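Local coordinates for protein antitoxin HipB (Escherichia coli, PDB 4Z5H) that neutralises the toxin HipA and represses its own hipBA operon by binding, as a homodimer, to operator DNA that it bends by about 70 degrees, at residues A[15-18]-A[19-23]; A[38-41]-A[42-46]; A[51-54]-A[55-59]. The protein carries 1 engineered substitution. All coordinates share one frame; numbering follows the deposited sequence.

Contact 1: A[15-18]-A[19-23]. With nucleotides of chain B.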
loop_
_atom_site.group_PDB
_atom_site.type_symbol
_atom_site.label_atom_id
_atom_site.label_comp_id
_atom_site.label_asym_id
_atom_site.label_seq_id
_atom_site.Cartn_x
_atom_site.Cartn_y
_atom_site.Cartn_z
ATOM N N MET A 15 -8.030 2.212 -7.436
ATOM C CA MET A 15 -8.980 1.453 -6.662
ATOM C C MET A 15 -10.435 1.909 -6.782
ATOM O O MET A 15 -11.316 1.099 -6.800
ATOM C CB MET A 15 -8.526 1.305 -5.232
ATOM C CG MET A 15 -7.316 0.404 -5.147
ATOM S SD MET A 15 -6.501 0.431 -3.578
ATOM C CE MET A 15 -7.642 -0.514 -2.613
ATOM N N LYS A 16 -10.640 3.217 -6.847
ATOM C CA LYS A 16 -11.957 3.793 -7.067
ATOM C C LYS A 16 -12.480 3.354 -8.433
ATOM O O LYS A 16 -13.623 3.019 -8.581
ATOM C CB LYS A 16 -11.908 5.308 -6.984
ATOM C CG LYS A 16 -13.242 5.998 -7.211
ATOM C CD LYS A 16 -13.129 7.501 -7.063
ATOM C CE LYS A 16 -14.428 8.226 -7.381
ATOM N NZ LYS A 16 -14.360 9.651 -7.021
ATOM N N LEU A 17 -11.598 3.349 -9.420
ATOM C CA LEU A 17 -11.969 2.955 -10.758
ATOM C C LEU A 17 -12.452 1.514 -10.775
ATOM O O LEU A 17 -13.451 1.223 -11.375
ATOM C CB LEU A 17 -10.806 3.154 -11.715
ATOM C CG LEU A 17 -11.053 2.867 -13.196
ATOM C CD1 LEU A 17 -12.232 3.657 -13.736
ATOM C CD2 LEU A 17 -9.803 3.152 -14.013
ATOM N N VAL A 18 -11.761 0.639 -10.058
ATOM C CA VAL A 18 -12.184 -0.734 -9.946
ATOM C C VAL A 18 -13.553 -0.825 -9.273
ATOM O O VAL A 18 -14.399 -1.581 -9.712
ATOM C CB VAL A 18 -11.155 -1.615 -9.197
ATOM C CG1 VAL A 18 -11.723 -2.994 -8.960
ATOM C CG2 VAL A 18 -9.845 -1.704 -9.961
ATOM N N ARG A 19 -13.761 -0.050 -8.223
ATOM C CA ARG A 19 -15.036 -0.087 -7.555
ATOM C C ARG A 19 -16.158 0.347 -8.504
ATOM O O ARG A 19 -17.132 -0.332 -8.641
ATOM C CB ARG A 19 -15.025 0.823 -6.339
ATOM C CG ARG A 19 -16.381 1.036 -5.718
ATOM C CD ARG A 19 -16.321 1.850 -4.454
ATOM N NE ARG A 19 -16.144 3.272 -4.661
ATOM C CZ ARG A 19 -17.082 4.115 -5.067
ATOM N NH1 ARG A 19 -16.798 5.390 -5.175
ATOM N NH2 ARG A 19 -18.305 3.694 -5.329
ATOM N N GLN A 20 -15.956 1.456 -9.184
ATOM C CA GLN A 20 -16.940 1.973 -10.106
ATOM C C GLN A 20 -17.200 1.034 -11.298
ATOM O O GLN A 20 -18.318 0.838 -11.678
ATOM C CB GLN A 20 -16.543 3.359 -10.559
ATOM C CG GLN A 20 -16.687 4.415 -9.486
ATOM C CD GLN A 20 -16.282 5.788 -9.961
ATOM O OE1 GLN A 20 -15.485 5.926 -10.864
ATOM N NE2 GLN A 20 -16.847 6.803 -9.355
ATOM N N GLN A 21 -16.153 0.434 -11.836
ATOM C CA GLN A 21 -16.244 -0.481 -12.970
ATOM C C GLN A 21 -17.089 -1.690 -12.634
ATOM O O GLN A 21 -17.782 -2.201 -13.463
ATOM C CB GLN A 21 -14.865 -0.948 -13.427
ATOM C CG GLN A 21 -14.211 -0.024 -14.425
ATOM C CD GLN A 21 -12.743 -0.330 -14.676
ATOM O OE1 GLN A 21 -12.115 -1.113 -13.970
ATOM N NE2 GLN A 21 -12.198 0.302 -15.689
ATOM N N ASN A 22 -17.002 -2.129 -11.394
ATOM C CA ASN A 22 -17.768 -3.238 -10.906
ATOM C C ASN A 22 -19.148 -2.856 -10.378
ATOM O O ASN A 22 -19.894 -3.706 -9.961
ATOM C CB ASN A 22 -16.968 -3.995 -9.846
ATOM C CG ASN A 22 -15.888 -4.852 -10.450
ATOM O OD1 ASN A 22 -16.145 -5.949 -10.887
ATOM N ND2 ASN A 22 -14.698 -4.333 -10.522
ATOM N N GLY A 23 -19.458 -1.573 -10.396
ATOM C CA GLY A 23 -20.698 -1.061 -9.848
ATOM C C GLY A 23 -20.939 -1.192 -8.350
ATOM O O GLY A 23 -22.060 -1.261 -7.925
ATOM P P DT B 2 -21.279 5.652 -4.129
ATOM O OP1 DT B 2 -20.531 5.586 -5.358
ATOM O OP2 DT B 2 -21.154 4.588 -3.160
ATOM O "O5'" DT B 2 -20.935 6.992 -3.367
ATOM C "C5'" DT B 2 -21.033 8.260 -4.013
ATOM C "C4'" DT B 2 -20.761 9.375 -3.032
ATOM O "O4'" DT B 2 -21.882 9.539 -2.134
ATOM C "C3'" DT B 2 -19.525 9.199 -2.145
ATOM O "O3'" DT B 2 -18.894 10.468 -2.035
ATOM C "C2'" DT B 2 -20.116 8.867 -0.790
ATOM C "C1'" DT B 2 -21.383 9.702 -0.829
ATOM N N1 DT B 2 -22.447 9.342 0.121
ATOM C C2 DT B 2 -23.267 10.342 0.593
ATOM O O2 DT B 2 -23.160 11.504 0.260
ATOM N N3 DT B 2 -24.216 9.925 1.487
ATOM C C4 DT B 2 -24.431 8.640 1.937
ATOM O O4 DT B 2 -25.326 8.420 2.735
ATOM C C5 DT B 2 -23.522 7.646 1.418
ATOM C C7 DT B 2 -23.682 6.222 1.847
ATOM C C6 DT B 2 -22.594 8.040 0.539
#

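Contact 2: A[38-41]-A[42-46]. With nucleotides of chain B; nucleotides of chain C.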
loop_
_atom_site.group_PDB
_atom_site.type_symbol
_atom_site.label_atom_id
_atom_site.label_comp_id
_atom_site.label_asym_id
_atom_site.label_seq_id
_atom_site.Cartn_x
_atom_site.Cartn_y
_atom_site.Cartn_z
ATOM N N ALA A 38 -17.474 6.158 5.525
ATOM C CA ALA A 38 -16.774 7.416 5.595
ATOM C C ALA A 38 -15.283 7.189 5.390
ATOM O O ALA A 38 -14.631 7.962 4.759
ATOM C CB ALA A 38 -17.033 8.102 6.917
ATOM N N THR A 39 -14.783 6.094 5.928
ATOM C CA THR A 39 -13.389 5.723 5.791
ATOM C C THR A 39 -13.017 5.460 4.329
ATOM O O THR A 39 -11.994 5.898 3.856
ATOM C CB THR A 39 -13.059 4.483 6.639
ATOM O OG1 THR A 39 -13.363 4.739 8.003
ATOM C CG2 THR A 39 -11.594 4.093 6.491
ATOM N N ILE A 40 -13.875 4.753 3.622
ATOM C CA ILE A 40 -13.654 4.527 2.210
ATOM C C ILE A 40 -13.673 5.859 1.442
ATOM O O ILE A 40 -12.861 6.093 0.577
ATOM C CB ILE A 40 -14.637 3.496 1.616
ATOM C CG1 ILE A 40 -14.418 2.117 2.246
ATOM C CG2 ILE A 40 -14.507 3.436 0.108
ATOM C CD1 ILE A 40 -15.386 1.071 1.781
ATOM N N SER A 41 -14.591 6.739 1.798
ATOM C CA SER A 41 -14.643 8.031 1.150
ATOM C C SER A 41 -13.328 8.794 1.418
ATOM O O SER A 41 -12.769 9.381 0.533
ATOM C CB SER A 41 -15.862 8.827 1.598
ATOM O OG SER A 41 -15.791 10.151 1.177
ATOM N N ASN A 42 -12.839 8.740 2.639
ATOM C CA ASN A 42 -11.586 9.393 2.964
ATOM C C ASN A 42 -10.421 8.796 2.170
ATOM O O ASN A 42 -9.585 9.525 1.724
ATOM C CB ASN A 42 -11.285 9.398 4.463
ATOM C CG ASN A 42 -10.042 10.209 4.815
ATOM O OD1 ASN A 42 -10.079 11.416 4.878
ATOM N ND2 ASN A 42 -8.938 9.533 5.018
ATOM N N PHE A 43 -10.402 7.478 1.994
ATOM C CA PHE A 43 -9.343 6.840 1.240
ATOM C C PHE A 43 -9.341 7.307 -0.216
ATOM O O PHE A 43 -8.320 7.666 -0.728
ATOM C CB PHE A 43 -9.469 5.310 1.289
ATOM C CG PHE A 43 -8.658 4.584 0.240
ATOM C CD1 PHE A 43 -7.282 4.567 0.296
ATOM C CD2 PHE A 43 -9.273 3.971 -0.822
ATOM C CE1 PHE A 43 -6.548 3.912 -0.677
ATOM C CE2 PHE A 43 -8.553 3.308 -1.787
ATOM C CZ PHE A 43 -7.188 3.276 -1.720
ATOM N N GLU A 44 -10.502 7.285 -0.847
ATOM C CA GLU A 44 -10.624 7.640 -2.252
ATOM C C GLU A 44 -10.221 9.099 -2.512
ATOM O O GLU A 44 -9.601 9.399 -3.490
ATOM C CB GLU A 44 -12.021 7.310 -2.783
ATOM C CG GLU A 44 -12.290 5.815 -2.882
ATOM C CD GLU A 44 -13.579 5.449 -3.612
ATOM O OE1 GLU A 44 -14.417 6.320 -3.836
ATOM O OE2 GLU A 44 -13.727 4.283 -3.962
ATOM N N ASN A 45 -10.591 9.984 -1.610
ATOM C CA ASN A 45 -10.349 11.400 -1.786
ATOM C C ASN A 45 -9.128 11.991 -1.110
ATOM O O ASN A 45 -8.571 12.941 -1.579
ATOM C CB ASN A 45 -11.607 12.180 -1.430
ATOM C CG ASN A 45 -12.755 11.793 -2.309
ATOM O OD1 ASN A 45 -12.742 12.077 -3.486
ATOM N ND2 ASN A 45 -13.714 11.087 -1.756
ATOM N N ASN A 46 -8.751 11.416 0.007
ATOM C CA ASN A 46 -7.692 11.935 0.809
ATOM C C ASN A 46 -6.754 10.803 1.280
ATOM O O ASN A 46 -6.578 10.613 2.456
ATOM C CB ASN A 46 -8.344 12.642 1.984
ATOM C CG ASN A 46 -7.388 13.497 2.758
ATOM O OD1 ASN A 46 -6.496 14.096 2.200
ATOM N ND2 ASN A 46 -7.572 13.552 4.056
ATOM P P DA B 3 -17.355 10.655 -2.229
ATOM O OP1 DA B 3 -17.069 10.585 -3.635
ATOM O OP2 DA B 3 -16.663 9.761 -1.318
ATOM O "O5'" DA B 3 -17.150 12.137 -1.728
ATOM C "C5'" DA B 3 -17.907 13.212 -2.304
ATOM C "C4'" DA B 3 -18.387 14.182 -1.250
ATOM O "O4'" DA B 3 -19.420 13.589 -0.435
ATOM C "C3'" DA B 3 -17.324 14.707 -0.285
ATOM O "O3'" DA B 3 -17.531 16.109 -0.160
ATOM C "C2'" DA B 3 -17.615 13.958 0.999
ATOM C "C1'" DA B 3 -19.115 13.754 0.927
ATOM N N9 DA B 3 -19.616 12.583 1.636
ATOM C C8 DA B 3 -19.102 11.315 1.631
ATOM N N7 DA B 3 -19.781 10.468 2.361
ATOM C C5 DA B 3 -20.828 11.224 2.863
ATOM C C6 DA B 3 -21.907 10.909 3.709
ATOM N N6 DA B 3 -22.120 9.698 4.221
ATOM N N1 DA B 3 -22.760 11.901 4.030
ATOM C C2 DA B 3 -22.549 13.115 3.519
ATOM N N3 DA B 3 -21.569 13.539 2.729
ATOM C C4 DA B 3 -20.736 12.530 2.428
ATOM P P DT B 4 -16.555 17.025 0.658
ATOM O OP1 DT B 4 -16.616 18.349 0.062
ATOM O OP2 DT B 4 -15.275 16.358 0.784
ATOM O "O5'" DT B 4 -17.216 17.052 2.096
ATOM C "C5'" DT B 4 -18.563 17.498 2.254
ATOM C "C4'" DT B 4 -19.047 17.256 3.663
ATOM O "O4'" DT B 4 -19.449 15.889 3.837
ATOM C "C3'" DT B 4 -18.034 17.541 4.771
ATOM O "O3'" DT B 4 -18.455 18.743 5.408
ATOM C "C2'" DT B 4 -18.152 16.346 5.700
ATOM C "C1'" DT B 4 -19.372 15.603 5.204
ATOM N N1 DT B 4 -19.311 14.146 5.365
ATOM C C2 DT B 4 -20.337 13.534 6.043
ATOM O O2 DT B 4 -21.287 14.142 6.493
ATOM N N3 DT B 4 -20.211 12.175 6.169
ATOM C C4 DT B 4 -19.186 11.384 5.692
ATOM O O4 DT B 4 -19.214 10.176 5.876
ATOM C C5 DT B 4 -18.141 12.094 4.987
ATOM C C7 DT B 4 -16.987 11.322 4.428
ATOM C C6 DT B 4 -18.257 13.420 4.859
ATOM P P DA C 13 -7.854 5.517 8.181
ATOM O OP1 DA C 13 -7.153 4.318 7.739
ATOM O OP2 DA C 13 -8.587 6.322 7.217
ATOM O "O5'" DA C 13 -8.844 5.120 9.352
ATOM C "C5'" DA C 13 -8.414 4.290 10.438
ATOM C "C4'" DA C 13 -9.501 4.207 11.483
ATOM O "O4'" DA C 13 -9.590 5.461 12.190
ATOM C "C3'" DA C 13 -10.899 3.926 10.920
ATOM O "O3'" DA C 13 -11.434 2.765 11.546
ATOM C "C2'" DA C 13 -11.694 5.173 11.255
ATOM C "C1'" DA C 13 -10.947 5.731 12.447
ATOM N N9 DA C 13 -11.098 7.170 12.623
ATOM C C8 DA C 13 -11.127 8.137 11.652
ATOM N N7 DA C 13 -11.299 9.348 12.118
ATOM C C5 DA C 13 -11.395 9.167 13.489
ATOM C C6 DA C 13 -11.589 10.065 14.550
ATOM N N6 DA C 13 -11.715 11.382 14.392
ATOM N N1 DA C 13 -11.646 9.559 15.799
ATOM C C2 DA C 13 -11.521 8.237 15.960
ATOM N N3 DA C 13 -11.334 7.292 15.043
ATOM C C4 DA C 13 -11.281 7.829 13.814
HETATM O O HOH W 1 -9.267 6.617 4.783
#

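Contact 3: A[51-54]-A[55-59]. With nucleotides of chain C.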
loop_
_atom_site.group_PDB
_atom_site.type_symbol
_atom_site.label_atom_id
_atom_site.label_comp_id
_atom_site.label_asym_id
_atom_site.label_seq_id
_atom_site.Cartn_x
_atom_site.Cartn_y
_atom_site.Cartn_z
ATOM N N THR A 51 -4.206 4.538 6.591
ATOM C CA THR A 51 -3.404 3.442 7.104
ATOM C C THR A 51 -3.291 2.229 6.174
ATOM O O THR A 51 -4.163 1.964 5.378
ATOM C CB THR A 51 -3.888 2.964 8.479
ATOM O OG1 THR A 51 -5.159 2.334 8.355
ATOM C CG2 THR A 51 -3.945 4.113 9.461
ATOM N N LEU A 52 -2.223 1.479 6.338
ATOM C CA LEU A 52 -1.974 0.299 5.550
ATOM C C LEU A 52 -3.116 -0.705 5.778
ATOM O O LEU A 52 -3.526 -1.357 4.862
ATOM C CB LEU A 52 -0.614 -0.315 5.865
ATOM C CG LEU A 52 0.622 0.398 5.323
ATOM C CD1 LEU A 52 1.904 -0.345 5.565
ATOM C CD2 LEU A 52 0.475 0.718 3.852
ATOM N N THR A 53 -3.605 -0.785 7.009
ATOM C CA THR A 53 -4.686 -1.683 7.355
ATOM C C THR A 53 -5.957 -1.349 6.571
ATOM O O THR A 53 -6.581 -2.218 6.023
ATOM C CB THR A 53 -4.985 -1.653 8.872
ATOM O OG1 THR A 53 -3.899 -2.236 9.580
ATOM C CG2 THR A 53 -6.236 -2.415 9.201
ATOM N N THR A 54 -6.298 -0.080 6.503
ATOM C CA THR A 54 -7.453 0.321 5.735
ATOM C C THR A 54 -7.252 -0.056 4.266
ATOM O O THR A 54 -8.128 -0.619 3.666
ATOM C CB THR A 54 -7.736 1.821 5.881
ATOM O OG1 THR A 54 -8.181 2.091 7.208
ATOM C CG2 THR A 54 -8.784 2.265 4.898
ATOM N N PHE A 55 -6.064 0.185 3.737
ATOM C CA PHE A 55 -5.787 -0.111 2.350
ATOM C C PHE A 55 -5.985 -1.603 2.057
ATOM O O PHE A 55 -6.697 -1.938 1.148
ATOM C CB PHE A 55 -4.354 0.316 2.027
ATOM C CG PHE A 55 -3.759 -0.335 0.809
ATOM C CD1 PHE A 55 -4.419 -0.334 -0.401
ATOM C CD2 PHE A 55 -2.530 -0.947 0.882
ATOM C CE1 PHE A 55 -3.863 -0.920 -1.508
ATOM C CE2 PHE A 55 -1.961 -1.542 -0.225
ATOM C CZ PHE A 55 -2.632 -1.528 -1.423
ATOM N N PHE A 56 -5.409 -2.480 2.869
ATOM C CA PHE A 56 -5.543 -3.908 2.639
ATOM C C PHE A 56 -6.974 -4.437 2.744
ATOM O O PHE A 56 -7.354 -5.293 2.011
ATOM C CB PHE A 56 -4.523 -4.738 3.419
ATOM C CG PHE A 56 -3.165 -4.750 2.786
ATOM C CD1 PHE A 56 -2.893 -5.570 1.709
ATOM C CD2 PHE A 56 -2.177 -3.902 3.231
ATOM C CE1 PHE A 56 -1.658 -5.556 1.106
ATOM C CE2 PHE A 56 -0.933 -3.886 2.636
ATOM C CZ PHE A 56 -0.672 -4.703 1.570
ATOM N N LYS A 57 -7.742 -3.891 3.663
ATOM C CA LYS A 57 -9.125 -4.268 3.826
ATOM C C LYS A 57 -9.959 -3.920 2.591
ATOM O O LYS A 57 -10.707 -4.726 2.112
ATOM C CB LYS A 57 -9.703 -3.631 5.077
ATOM C CG LYS A 57 -9.204 -4.279 6.349
ATOM C CD LYS A 57 -9.834 -3.683 7.581
ATOM C CE LYS A 57 -9.432 -4.463 8.814
ATOM N NZ LYS A 57 -9.933 -3.792 10.015
ATOM N N ILE A 58 -9.771 -2.708 2.088
ATOM C CA ILE A 58 -10.433 -2.251 0.880
ATOM C C ILE A 58 -10.015 -3.103 -0.320
ATOM O O ILE A 58 -10.838 -3.509 -1.096
ATOM C CB ILE A 58 -10.232 -0.743 0.627
ATOM C CG1 ILE A 58 -10.893 0.066 1.740
ATOM C CG2 ILE A 58 -10.846 -0.334 -0.691
ATOM C CD1 ILE A 58 -10.527 1.522 1.779
ATOM N N LEU A 59 -8.738 -3.444 -0.393
ATOM C CA LEU A 59 -8.241 -4.267 -1.462
ATOM C C LEU A 59 -8.977 -5.596 -1.462
ATOM O O LEU A 59 -9.417 -6.029 -2.490
ATOM C CB LEU A 59 -6.774 -4.579 -1.235
ATOM C CG LEU A 59 -5.610 -4.045 -2.030
ATOM C CD1 LEU A 59 -4.378 -4.890 -1.796
ATOM C CD2 LEU A 59 -5.861 -3.774 -3.497
ATOM P P DA C 13 -7.854 5.517 8.181
ATOM O OP1 DA C 13 -7.153 4.318 7.739
ATOM O OP2 DA C 13 -8.587 6.322 7.217
ATOM O "O5'" DA C 13 -8.844 5.120 9.352
ATOM C "C5'" DA C 13 -8.414 4.290 10.438
ATOM C "C4'" DA C 13 -9.501 4.207 11.483
ATOM O "O4'" DA C 13 -9.590 5.461 12.190
ATOM C "C3'" DA C 13 -10.899 3.926 10.920
ATOM O "O3'" DA C 13 -11.434 2.765 11.546
ATOM C "C2'" DA C 13 -11.694 5.173 11.255
ATOM C "C1'" DA C 13 -10.947 5.731 12.447
ATOM N N9 DA C 13 -11.098 7.170 12.623
ATOM C C8 DA C 13 -11.127 8.137 11.652
ATOM N N7 DA C 13 -11.299 9.348 12.118
ATOM C C5 DA C 13 -11.395 9.167 13.489
ATOM C C6 DA C 13 -11.589 10.065 14.550
ATOM N N6 DA C 13 -11.715 11.382 14.392
ATOM N N1 DA C 13 -11.646 9.559 15.799
ATOM C C2 DA C 13 -11.521 8.237 15.960
ATOM N N3 DA C 13 -11.334 7.292 15.043
ATOM C C4 DA C 13 -11.281 7.829 13.814
#

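Contact 1: A[15-18]-A[19-23]
Asn-22 spends two N-H groups on a single acceptor, the carbonyl oxygen of Val-18. The side-chain ND2 lies 2.9 Å from Val-18 O with a nearly straight N-H...O angle of 169° and keeps the bond within its own amide plane, while the backbone N of Asn-22 sits 3.1 Å from Val-18 O. The two donors reach that oxygen from opposite faces of the carbonyl plane. This requires the Asn-22 side chain to fold back alongside Val-18: chi1 of -76° sets CG anti to the carbonyl carbon, and ND2 then also meets Val-18 CG1 at 3.6 Å. The doubled bond falls where helix 8-21 ends in a Schellman motif, with Gly-23 at positive phi and its N bonded to Gln-20 O at 3.0 Å; this last turn, from Arg-19 on, already belongs to the DNA-binding helix-turn-helix of the repressor.

On another flank of the helix the extended Lys-16 chain brings CE to within 3.4 Å of Gln-20 NE2, and its CG lies obliquely to the guanidinium of Arg-19. A bend at chi3 (77°) carries that guanidinium to the DNA, where NH2 bonds DT2 OP1 of chain B at 2.9 Å, approached at the edge of the group. Arg-19 NE forms a salt bridge with Glu-44 and NH2 also bonds Trp-24 O, which fixes how the group is turned toward the phosphate.

Contact 2: A[38-41]-A[42-46]
Ser-41 and Asn-45, one turn apart, both reach one DNA phosphate, that of DA3 of chain B, Asn-45 only weakly, through two differently turned side chains. With chi1 at 169°, Ser-41 OG stands opposite its own backbone N and donates to DA3 OP2 of chain B at 2.7 Å. Asn-45 takes a different chi1, -61°, with CG opposite the carbonyl carbon, which swings the amide back along the helix: ND2 is 3.0 Å from Ser-41 O, bent out of the amide plane, and makes only a weak bond of 3.3 Å to DA3 OP2. Asn-45 N reaches the same Ser-41 O from the opposite face, so this carbonyl is gripped twice.

Asn-42 and Thr-39 meet the other DNA strand, chain C. Asn-42 ND2 donates to a water at 2.9 Å from that nitrogen; the water in turn donates to Thr-39 O and to DA13 OP2 of chain C, linking amide, backbone and phosphate. Thr-39 CG2 packs 3.8 Å from DA13 OP2, whereas its OG1 bonds another phosphate of the DNA. Ala-38 places its methyl carbon CB 3.2 Å from DT4 O4 of chain B, on the edge of the base.

Inward, Glu-44, one turn on from Ile-40, runs extended, with CG 3.5 Å from Ile-40 O, and holds its carboxylate between Arg-19 and Gln-26; Ile-40 and Phe-43 cover Ile-58 of the next helix. Phosphate ligands flanking a base contact, with a hydrophobic inner face, mark helix 37-45 as the recognition helix of a Cro/C1-type helix-turn-helix.

Contact 3: A[51-54]-A[55-59]
Thr-54 and Ile-58 lie side by side in the first turns of helix 52-61, the methyl CG2 of Thr-54 being 3.6 Å from Ile-58 CD1. The helix opens with an N-cap: Thr-51 OG1 accepts from Thr-54 N at 3.2 Å and donates onward to DA13 OP1 of chain C at 2.9 Å. A chi1 of 69°, which sets OG1 between the backbone N and the carbonyl carbon, lets one hydroxyl serve both partners. Thr-51 N adds a third bond to the cluster, again to OP1, and the phosphate thus sits at the helix N-terminus, where the helix dipole would be expected to favour its negative charge.

The tight part is the protein interior. Ile-58 inserts against helices 8-21, 26-33 and 37-45, and Phe-55 packs on Leu-11 and Met-15. Phe-56 presents its edge to Leu-52 O, with CD2 at 3.3 Å, and takes Phe-55 CE2 over one face; on this side Leu-52 and Phe-56 also meet the second subunit. The looser flank carries Lys-57, partly exposed, whose extended chain lies beside Thr-53, pointing the same way; between the side chains the closest approach is CE to Thr-53 CG2, 3.8 Å. Thr-53 OG1 turns away to bond Asp-48 O of the second subunit. Thr-54, buried, turns its methyl to Ile-58 and its hydroxyl to the DNA: OG1 donates to DA13 OP1 of chain C at 2.5 Å.

Overall arrangement
From the N terminus the three contacts come in series, each within a single helix, so none closes a loop and none encloses or crosses another. Contact 1 ends helix 8-21, contact 2 spans helix 37-45 and contact 3 starts helix 52-61, the next helix in the chain. Met-15 joins all three: its SD is 3.5 Å from Phe-43 CZ and 3.6 Å from Phe-55 CE1. Contacts 2 and 3 have centres about 11 Å apart and meet where Thr-39 CG2 lies 3.7 Å from Thr-54 CG2; contacts 1 and 3, about 16 Å apart between centres, lie on opposite sides of the chain's centre. Each also grips DNA phosphate.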